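Side-chain contacts in aminofutalosine deaminase (Helicobacter pylori, PDB 7LKK), which deaminates aminofutalosine in the menaquinone pathway and probably acts on adenosine as well, using a metal site in an amidohydrolase-type TIM barrel: residues E17-S22 with R414-G419; E29-L34 with I359-A364; P150-V155 with L374-I379. All coordinates share one frame; numbering follows the deposited sequence.

Interaction 1: E17-S22 with R414-G419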
loop_
_atom_site.group_PDB
_atom_site.type_symbol
_atom_site.label_atom_id
_atom_site.label_comp_id
_atom_site.label_asym_id
_atom_site.label_seq_id
_atom_site.Cartn_x
_atom_site.Cartn_y
_atom_site.Cartn_z
ATOM N N GLU A 17 -34.646 11.598 9.225
ATOM C CA GLU A 17 -33.674 12.539 9.760
ATOM C C GLU A 17 -32.849 13.093 8.609
ATOM O O GLU A 17 -32.945 12.632 7.468
ATOM C CB GLU A 17 -32.775 11.888 10.821
ATOM C CG GLU A 17 -32.075 10.627 10.354
ATOM C CD GLU A 17 -31.172 10.028 11.418
ATOM O OE1 GLU A 17 -30.492 10.797 12.130
ATOM O OE2 GLU A 17 -31.146 8.787 11.543
ATOM N N ILE A 18 -32.039 14.101 8.919
ATOM C CA ILE A 18 -31.184 14.767 7.945
ATOM C C ILE A 18 -29.749 14.700 8.445
ATOM O O ILE A 18 -29.488 14.962 9.624
ATOM C CB ILE A 18 -31.609 16.232 7.718
ATOM C CG1 ILE A 18 -33.103 16.321 7.399
ATOM C CG2 ILE A 18 -30.786 16.869 6.605
ATOM C CD1 ILE A 18 -33.607 17.745 7.228
ATOM N N ILE A 19 -28.826 14.338 7.557
ATOM C CA ILE A 19 -27.398 14.425 7.836
ATOM C C ILE A 19 -26.720 15.115 6.663
ATOM O O ILE A 19 -27.060 14.872 5.500
ATOM C CB ILE A 19 -26.753 13.046 8.104
ATOM C CG1 ILE A 19 -26.969 12.092 6.928
ATOM C CG2 ILE A 19 -27.273 12.449 9.406
ATOM C CD1 ILE A 19 -26.158 10.813 7.031
ATOM N N GLY A 20 -25.765 15.995 6.973
ATOM C CA GLY A 20 -25.023 16.694 5.953
ATOM C C GLY A 20 -23.539 16.737 6.303
ATOM O O GLY A 20 -23.146 16.466 7.437
ATOM N N ALA A 21 -22.741 17.074 5.299
ATOM C CA ALA A 21 -21.300 17.164 5.482
ATOM C C ALA A 21 -20.743 18.183 4.500
ATOM O O ALA A 21 -21.395 18.547 3.518
ATOM C CB ALA A 21 -20.621 15.800 5.296
ATOM N N SER A 22 -19.515 18.633 4.780
ATOM C CA SER A 22 -18.866 19.611 3.912
ATOM C C SER A 22 -18.697 19.078 2.498
ATOM O O SER A 22 -18.726 19.850 1.534
ATOM C CB SER A 22 -17.507 20.008 4.490
ATOM O OG SER A 22 -17.635 20.500 5.812
ATOM N N ARG A 414 -19.432 7.877 11.409
ATOM C CA ARG A 414 -20.816 7.444 11.510
ATOM C C ARG A 414 -21.084 6.417 10.424
ATOM O O ARG A 414 -20.687 6.602 9.271
ATOM C CB ARG A 414 -21.799 8.614 11.368
ATOM C CG ARG A 414 -21.740 9.619 12.498
ATOM C CD ARG A 414 -22.273 9.026 13.791
ATOM N NE ARG A 414 -22.472 10.046 14.818
ATOM C CZ ARG A 414 -21.490 10.617 15.508
ATOM N NH1 ARG A 414 -20.228 10.274 15.289
ATOM N NH2 ARG A 414 -21.771 11.536 16.422
ATOM N N LEU A 415 -21.752 5.332 10.801
ATOM C CA LEU A 415 -22.204 4.327 9.850
ATOM C C LEU A 415 -23.689 4.102 10.072
ATOM O O LEU A 415 -24.104 3.738 11.177
ATOM C CB LEU A 415 -21.423 3.016 10.004
ATOM C CG LEU A 415 -21.787 1.906 9.015
ATOM C CD1 LEU A 415 -21.587 2.371 7.580
ATOM C CD2 LEU A 415 -20.979 0.647 9.292
ATOM N N PHE A 416 -24.482 4.335 9.033
ATOM C CA PHE A 416 -25.910 4.050 9.038
ATOM C C PHE A 416 -26.182 2.941 8.034
ATOM O O PHE A 416 -25.738 3.023 6.884
ATOM C CB PHE A 416 -26.733 5.290 8.684
ATOM C CG PHE A 416 -26.569 6.431 9.648
ATOM C CD1 PHE A 416 -25.554 7.358 9.478
ATOM C CD2 PHE A 416 -27.437 6.585 10.716
ATOM C CE1 PHE A 416 -25.402 8.412 10.359
ATOM C CE2 PHE A 416 -27.292 7.637 11.601
ATOM C CZ PHE A 416 -26.272 8.551 11.423
ATOM N N LEU A 417 -26.898 1.908 8.470
ATOM C CA LEU A 417 -27.267 0.789 7.611
ATOM C C LEU A 417 -28.773 0.608 7.688
ATOM O O LEU A 417 -29.318 0.379 8.773
ATOM C CB LEU A 417 -26.540 -0.493 8.025
ATOM C CG LEU A 417 -25.025 -0.475 7.805
ATOM C CD1 LEU A 417 -24.398 -1.811 8.178
ATOM C CD2 LEU A 417 -24.692 -0.101 6.368
ATOM N N GLY A 418 -29.439 0.707 6.542
ATOM C CA GLY A 418 -30.891 0.740 6.537
ATOM C C GLY A 418 -31.467 1.853 7.382
ATOM O O GLY A 418 -32.553 1.695 7.949
ATOM N N GLY A 419 -30.760 2.978 7.491
ATOM C CA GLY A 419 -31.217 4.102 8.277
ATOM C C GLY A 419 -30.943 4.018 9.762
ATOM O O GLY A 419 -31.172 5.006 10.470
#
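The small two-layered beta domain that flanks the barrel in amidohydrolases supplies this contact, in which strand 17-21 of one layer packs across strand 414-417 of the other. Strand pairing separates the layers: 17-21 hydrogen-bonds with strands 37-41 and 62-66, whereas 414-417 pairs with 387-391 and 420-421. The CA atoms of E17 and G419 are 8.9 Å apart and those of I19 and R414 10.3 Å, consistent with two facing layers, and no hydrogen bond joins the segments. F416 is the hub. Its CG stands beside the backbone N and anti to the carbonyl carbon (chi1 -62°), which sends the ring toward the opposite strand, where two residues reach it. CD1 of I19 lies 4.2 Å from F416 CE1, an apolar touch made obliquely to the ring, the two side chains running antiparallel alongside one another. On the other side of the ring's long axis, F416 CE2 is 4.0 Å from E17 OE2. Here the carboxylate and the ring are nearly perpendicular, their planes 84° apart, so the acid does not stack. E17 puts its CG in the crowded position between its N and carbonyl carbon (chi1 54°), and from there the extended chain carries the carboxylate to the far segment. The same OE2 is 3.9 Å from the carbonyl O of G419, a proximity of two acceptors rather than a bond. The turn bearing that carbonyl is tied down nearby, G418 N donating to D386 OD1. F41, on the neighbouring strand 37-41, meets F416 edge-to-face and enlarges the apolar patch, while I19 also rests on L71 and L387. Apolar packing between facing layers, with an acid at its margin, is the arrangement of a beta-sandwich, here bringing strands near the two chain ends face to face.

Interaction 2: E29-L34 with I359-A364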
loop_
_atom_site.group_PDB
_atom_site.type_symbol
_atom_site.label_atom_id
_atom_site.label_comp_id
_atom_site.label_asym_id
_atom_site.label_seq_id
_atom_site.Cartn_x
_atom_site.Cartn_y
_atom_site.Cartn_z
ATOM N N GLU A 29 -22.186 7.337 -11.681
ATOM C CA GLU A 29 -21.115 7.066 -12.633
ATOM C C GLU A 29 -20.345 8.331 -12.984
ATOM O O GLU A 29 -19.169 8.248 -13.354
ATOM C CB GLU A 29 -21.674 6.412 -13.899
ATOM C CG GLU A 29 -22.204 4.990 -13.703
ATOM C CD GLU A 29 -21.180 4.027 -13.110
ATOM O OE1 GLU A 29 -19.970 4.187 -13.370
ATOM O OE2 GLU A 29 -21.593 3.099 -12.382
ATOM N N LYS A 30 -20.980 9.501 -12.861
ATOM C CA LYS A 30 -20.275 10.768 -12.997
ATOM C C LYS A 30 -19.330 11.031 -11.829
ATOM O O LYS A 30 -18.422 11.859 -11.957
ATOM C CB LYS A 30 -21.285 11.911 -13.114
ATOM C CG LYS A 30 -21.876 12.070 -14.498
ATOM C CD LYS A 30 -22.990 13.103 -14.511
ATOM C CE LYS A 30 -22.544 14.422 -13.902
ATOM N NZ LYS A 30 -23.639 15.435 -13.920
ATOM N N CYS A 31 -19.532 10.347 -10.697
ATOM C CA CYS A 31 -18.738 10.548 -9.484
ATOM C C CYS A 31 -18.851 11.991 -8.994
ATOM O O CYS A 31 -17.855 12.667 -8.731
ATOM C CB CYS A 31 -17.279 10.142 -9.708
ATOM S SG CYS A 31 -16.504 9.390 -8.275
ATOM N N GLU A 32 -20.092 12.454 -8.869
ATOM C CA GLU A 32 -20.362 13.833 -8.485
ATOM C C GLU A 32 -19.915 14.111 -7.056
ATOM O O GLU A 32 -20.119 13.295 -6.152
ATOM C CB GLU A 32 -21.853 14.128 -8.628
ATOM C CG GLU A 32 -22.176 15.494 -9.190
ATOM C CD GLU A 32 -23.629 15.606 -9.602
ATOM O OE1 GLU A 32 -24.119 14.683 -10.283
ATOM O OE2 GLU A 32 -24.279 16.609 -9.238
ATOM N N VAL A 33 -19.294 15.272 -6.856
ATOM C CA VAL A 33 -18.897 15.747 -5.537
ATOM C C VAL A 33 -19.643 17.043 -5.261
ATOM O O VAL A 33 -19.593 17.978 -6.070
ATOM C CB VAL A 33 -17.376 15.960 -5.435
ATOM C CG1 VAL A 33 -17.018 16.544 -4.077
ATOM C CG2 VAL A 33 -16.640 14.646 -5.664
ATOM N N LEU A 34 -20.330 17.100 -4.126
ATOM C CA LEU A 34 -21.152 18.243 -3.764
ATOM C C LEU A 34 -20.709 18.793 -2.417
ATOM O O LEU A 34 -20.321 18.035 -1.522
ATOM C CB LEU A 34 -22.634 17.860 -3.720
ATOM C CG LEU A 34 -23.206 17.419 -5.069
ATOM C CD1 LEU A 34 -24.582 16.790 -4.902
ATOM C CD2 LEU A 34 -23.259 18.599 -6.029
ATOM N N ILE A 359 -12.126 5.672 -10.275
ATOM C CA ILE A 359 -12.354 4.249 -10.498
ATOM C C ILE A 359 -12.359 3.496 -9.175
ATOM O O ILE A 359 -13.198 2.613 -8.949
ATOM C CB ILE A 359 -11.300 3.694 -11.474
ATOM C CG1 ILE A 359 -11.556 4.238 -12.880
ATOM C CG2 ILE A 359 -11.295 2.173 -11.475
ATOM C CD1 ILE A 359 -10.464 3.925 -13.866
ATOM N N ALA A 360 -11.440 3.849 -8.272
ATOM C CA ALA A 360 -11.365 3.173 -6.979
ATOM C C ALA A 360 -12.629 3.408 -6.160
ATOM O O ALA A 360 -13.192 2.469 -5.582
ATOM C CB ALA A 360 -10.128 3.649 -6.213
ATOM N N LEU A 361 -13.101 4.657 -6.113
ATOM C CA LEU A 361 -14.289 4.974 -5.325
ATOM C C LEU A 361 -15.526 4.282 -5.885
ATOM O O LEU A 361 -16.295 3.667 -5.137
ATOM C CB LEU A 361 -14.496 6.488 -5.269
ATOM C CG LEU A 361 -15.741 6.977 -4.522
ATOM C CD1 LEU A 361 -15.753 6.456 -3.094
ATOM C CD2 LEU A 361 -15.821 8.502 -4.539
ATOM N N LEU A 362 -15.746 4.386 -7.199
ATOM C CA LEU A 362 -16.877 3.695 -7.810
ATOM C C LEU A 362 -16.723 2.183 -7.708
ATOM O O LEU A 362 -17.721 1.462 -7.596
ATOM C CB LEU A 362 -17.032 4.118 -9.272
ATOM C CG LEU A 362 -17.387 5.588 -9.513
ATOM C CD1 LEU A 362 -17.625 5.858 -10.991
ATOM C CD2 LEU A 362 -18.596 5.987 -8.686
ATOM N N GLY A 363 -15.484 1.687 -7.754
ATOM C CA GLY A 363 -15.239 0.270 -7.555
ATOM C C GLY A 363 -15.607 -0.225 -6.173
ATOM O O GLY A 363 -15.852 -1.422 -5.994
ATOM N N ALA A 364 -15.642 0.669 -5.186
ATOM C CA ALA A 364 -15.987 0.310 -3.820
ATOM C C ALA A 364 -17.430 0.630 -3.464
ATOM O O ALA A 364 -17.863 0.303 -2.354
ATOM C CB ALA A 364 -15.057 1.022 -2.832
#
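L362 lays its two methyl groups against the loop of E29-L34: CD1 against E29 and CD2 against C31. The loop is the connection of a beta-hairpin, since strands 23-25 and 33-34 pair antiparallel around it, and the partner is the C-terminal part of helix 353-364, which comes after the last barrel strand, 323-325, and helix 338-348. The contact therefore joins the TIM barrel's helical layer to the chain's N-terminal region. CD1 of L362 meets E29 twice, at 3.7 Å from the backbone O and again at 3.7 Å from the carboxylate OE1. The CB of E29 points away from the helix, but a bend at chi2 (-56°) returns the carboxylate. This conformation is consistent with its polar bonds: E29 OE2 forms a salt bridge with R366 NH1 and OE1 is hydrogen-bonded to H367 NE2, both from the helix that comes next. The two bonds probably restrict the carboxylate's rotation, and its approach to the leucine methyl is packing beside them. C31 is the second point of contact; its backbone has left-handed angles (phi 60°, psi 51°) and its CB faces the helix. I402 of helix 401-408 touches both C31 and L361, closing a three-way apolar junction. No hydrogen bond crosses between the two segments. Sulfur and methyl groups make the buried part: C31 SG lies 3.9 Å from L361 CD2 and 4.0 Å from L362 CD2, bridging two successive residues of the helix.

Interaction 3: P150-V155 with L374-I379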
loop_
_atom_site.group_PDB
_atom_site.type_symbol
_atom_site.label_atom_id
_atom_site.label_comp_id
_atom_site.label_asym_id
_atom_site.label_seq_id
_atom_site.Cartn_x
_atom_site.Cartn_y
_atom_site.Cartn_z
ATOM N N PRO A 150 -24.868 -6.318 11.607
ATOM C CA PRO A 150 -25.696 -5.404 10.807
ATOM C C PRO A 150 -25.342 -5.380 9.328
ATOM O O PRO A 150 -25.986 -4.649 8.570
ATOM C CB PRO A 150 -25.429 -4.038 11.457
ATOM C CG PRO A 150 -24.092 -4.170 12.077
ATOM C CD PRO A 150 -23.965 -5.601 12.521
ATOM N N LEU A 151 -24.354 -6.163 8.899
ATOM C CA LEU A 151 -23.929 -6.165 7.507
ATOM C C LEU A 151 -24.996 -6.759 6.594
ATOM O O LEU A 151 -25.672 -7.730 6.950
ATOM C CB LEU A 151 -22.632 -6.960 7.353
ATOM C CG LEU A 151 -21.318 -6.291 7.748
ATOM C CD1 LEU A 151 -20.200 -7.323 7.809
ATOM C CD2 LEU A 151 -20.973 -5.182 6.770
ATOM N N ASN A 152 -25.150 -6.165 5.413
ATOM C CA ASN A 152 -25.833 -6.844 4.320
ATOM C C ASN A 152 -24.913 -7.924 3.762
ATOM O O ASN A 152 -23.749 -7.657 3.452
ATOM C CB ASN A 152 -26.217 -5.858 3.219
ATOM C CG ASN A 152 -27.080 -4.719 3.723
ATOM O OD1 ASN A 152 -28.149 -4.938 4.293
ATOM N ND2 ASN A 152 -26.618 -3.490 3.511
ATOM N N ALA A 153 -25.423 -9.146 3.649
ATOM C CA ALA A 153 -24.593 -10.281 3.271
ATOM C C ALA A 153 -25.188 -11.004 2.074
ATOM O O ALA A 153 -26.365 -11.382 2.092
ATOM C CB ALA A 153 -24.426 -11.254 4.442
ATOM N N VAL A 154 -24.375 -11.186 1.038
ATOM C CA VAL A 154 -24.659 -12.113 -0.049
ATOM C C VAL A 154 -23.654 -13.250 0.075
ATOM O O VAL A 154 -22.468 -13.079 -0.234
ATOM C CB VAL A 154 -24.570 -11.442 -1.425
ATOM C CG1 VAL A 154 -24.840 -12.458 -2.526
ATOM C CG2 VAL A 154 -25.552 -10.284 -1.514
ATOM N N VAL A 155 -24.117 -14.408 0.535
ATOM C CA VAL A 155 -23.235 -15.539 0.800
ATOM C C VAL A 155 -23.227 -16.437 -0.432
ATOM O O VAL A 155 -24.252 -17.023 -0.794
ATOM C CB VAL A 155 -23.660 -16.312 2.054
ATOM C CG1 VAL A 155 -22.875 -17.610 2.163
ATOM C CG2 VAL A 155 -23.445 -15.457 3.291
ATOM N N LEU A 374 -27.713 -5.237 -5.225
ATOM C CA LEU A 374 -28.058 -4.570 -3.976
ATOM C C LEU A 374 -28.593 -3.179 -4.286
ATOM O O LEU A 374 -28.129 -2.550 -5.237
ATOM C CB LEU A 374 -26.749 -4.451 -3.148
ATOM C CG LEU A 374 -26.360 -5.463 -2.061
ATOM C CD1 LEU A 374 -26.966 -5.292 -0.678
ATOM C CD2 LEU A 374 -26.918 -6.816 -2.649
ATOM N N ASN A 375 -29.540 -2.670 -3.482
ATOM C CA ASN A 375 -30.154 -1.354 -3.757
ATOM C C ASN A 375 -29.447 -0.250 -2.965
ATOM O O ASN A 375 -30.044 0.499 -2.188
ATOM C CB ASN A 375 -31.654 -1.359 -3.458
ATOM C CG ASN A 375 -32.334 -0.071 -3.866
ATOM O OD1 ASN A 375 -31.982 0.536 -4.871
ATOM N ND2 ASN A 375 -33.338 0.340 -3.095
ATOM N N ASN A 376 -28.145 -0.151 -3.183
ATOM C CA ASN A 376 -27.338 0.805 -2.445
ATOM C C ASN A 376 -26.135 1.178 -3.303
ATOM O O ASN A 376 -26.187 1.100 -4.535
ATOM C CB ASN A 376 -26.955 0.215 -1.076
ATOM C CG ASN A 376 -26.173 -1.088 -1.193
ATOM O OD1 ASN A 376 -25.762 -1.496 -2.279
ATOM N ND2 ASN A 376 -25.964 -1.744 -0.060
ATOM N N GLY A 377 -25.058 1.604 -2.647
ATOM C CA GLY A 377 -23.843 2.000 -3.321
ATOM C C GLY A 377 -23.880 3.365 -3.959
ATOM O O GLY A 377 -22.913 3.738 -4.630
ATOM N N GLU A 378 -24.953 4.129 -3.764
ATOM C CA GLU A 378 -25.088 5.424 -4.413
ATOM C C GLU A 378 -26.062 6.272 -3.610
ATOM O O GLU A 378 -27.070 5.764 -3.113
ATOM C CB GLU A 378 -25.575 5.262 -5.859
ATOM C CG GLU A 378 -25.952 6.559 -6.560
ATOM C CD GLU A 378 -26.315 6.343 -8.017
ATOM O OE1 GLU A 378 -26.512 7.342 -8.738
ATOM O OE2 GLU A 378 -26.402 5.168 -8.440
ATOM N N ILE A 379 -25.757 7.561 -3.483
ATOM C CA ILE A 379 -26.631 8.497 -2.784
ATOM C C ILE A 379 -27.652 8.989 -3.803
ATOM O O ILE A 379 -27.396 9.922 -4.569
ATOM C CB ILE A 379 -25.846 9.646 -2.147
ATOM C CG1 ILE A 379 -24.944 9.108 -1.038
ATOM C CG2 ILE A 379 -26.794 10.691 -1.578
ATOM C CD1 ILE A 379 -24.179 10.176 -0.291
#
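The amides of N152 and N376 approach from opposite directions with their planes 59° apart, too steeply inclined for a face-to-face stack. What they bring together is their nitrogens, N152 ND2 and N376 ND2, 4.0 Å from each other. Two donors cannot bond to one another, and shared acceptors account for the pairing: each ND2 donates to S132 OG, and D386 OD2 receives a second hydrogen bond from N376 and a weak one from N152. This negative carboxylate probably offsets the meeting of the two N-H groups. The CB of N152 is covered by L374, whose CD1 lies 4.0 Å away. The other branch of L374, CD2, sits 3.9 Å from V154 CG2, the valine branch that stands beside its own backbone N. A single leucine thus spans alternate residues of strand 152-159, from which N152 and V154 both face it. Next along the loop, N375 centres an inverse gamma turn, closed by a weak bond from N376 N to L374 O at 3.2 Å. The contact thus packs the loop after helix 366-371 against the first residues of a barrel strand, with S132 on the adjoining strand: the N-terminal end of a TIM barrel, whereas the active site of such enzymes lies at the C-terminal end.

Centres of the three contacts lie about 15 to 18 Å apart, and all lie at the junction of the barrel with the chain's N- and C-terminal regions. Interactions 1 and 3 touch, L417 CD1 lying 3.3 Å from P150 O; interaction 2 touches neither. Along the chain, interaction 1 joins nearly the two ends and encloses the others, while interactions 2 and 3 cross, their segments alternating. Helix 366-371 links interactions 2 and 3: R366 pairs with E29 of the one and with E378 of the other. D386 likewise serves interactions 1 and 3. Sequence-distant parts are thereby held together, the side chain of V154 in interaction 3 lying about 14 Å from the iron.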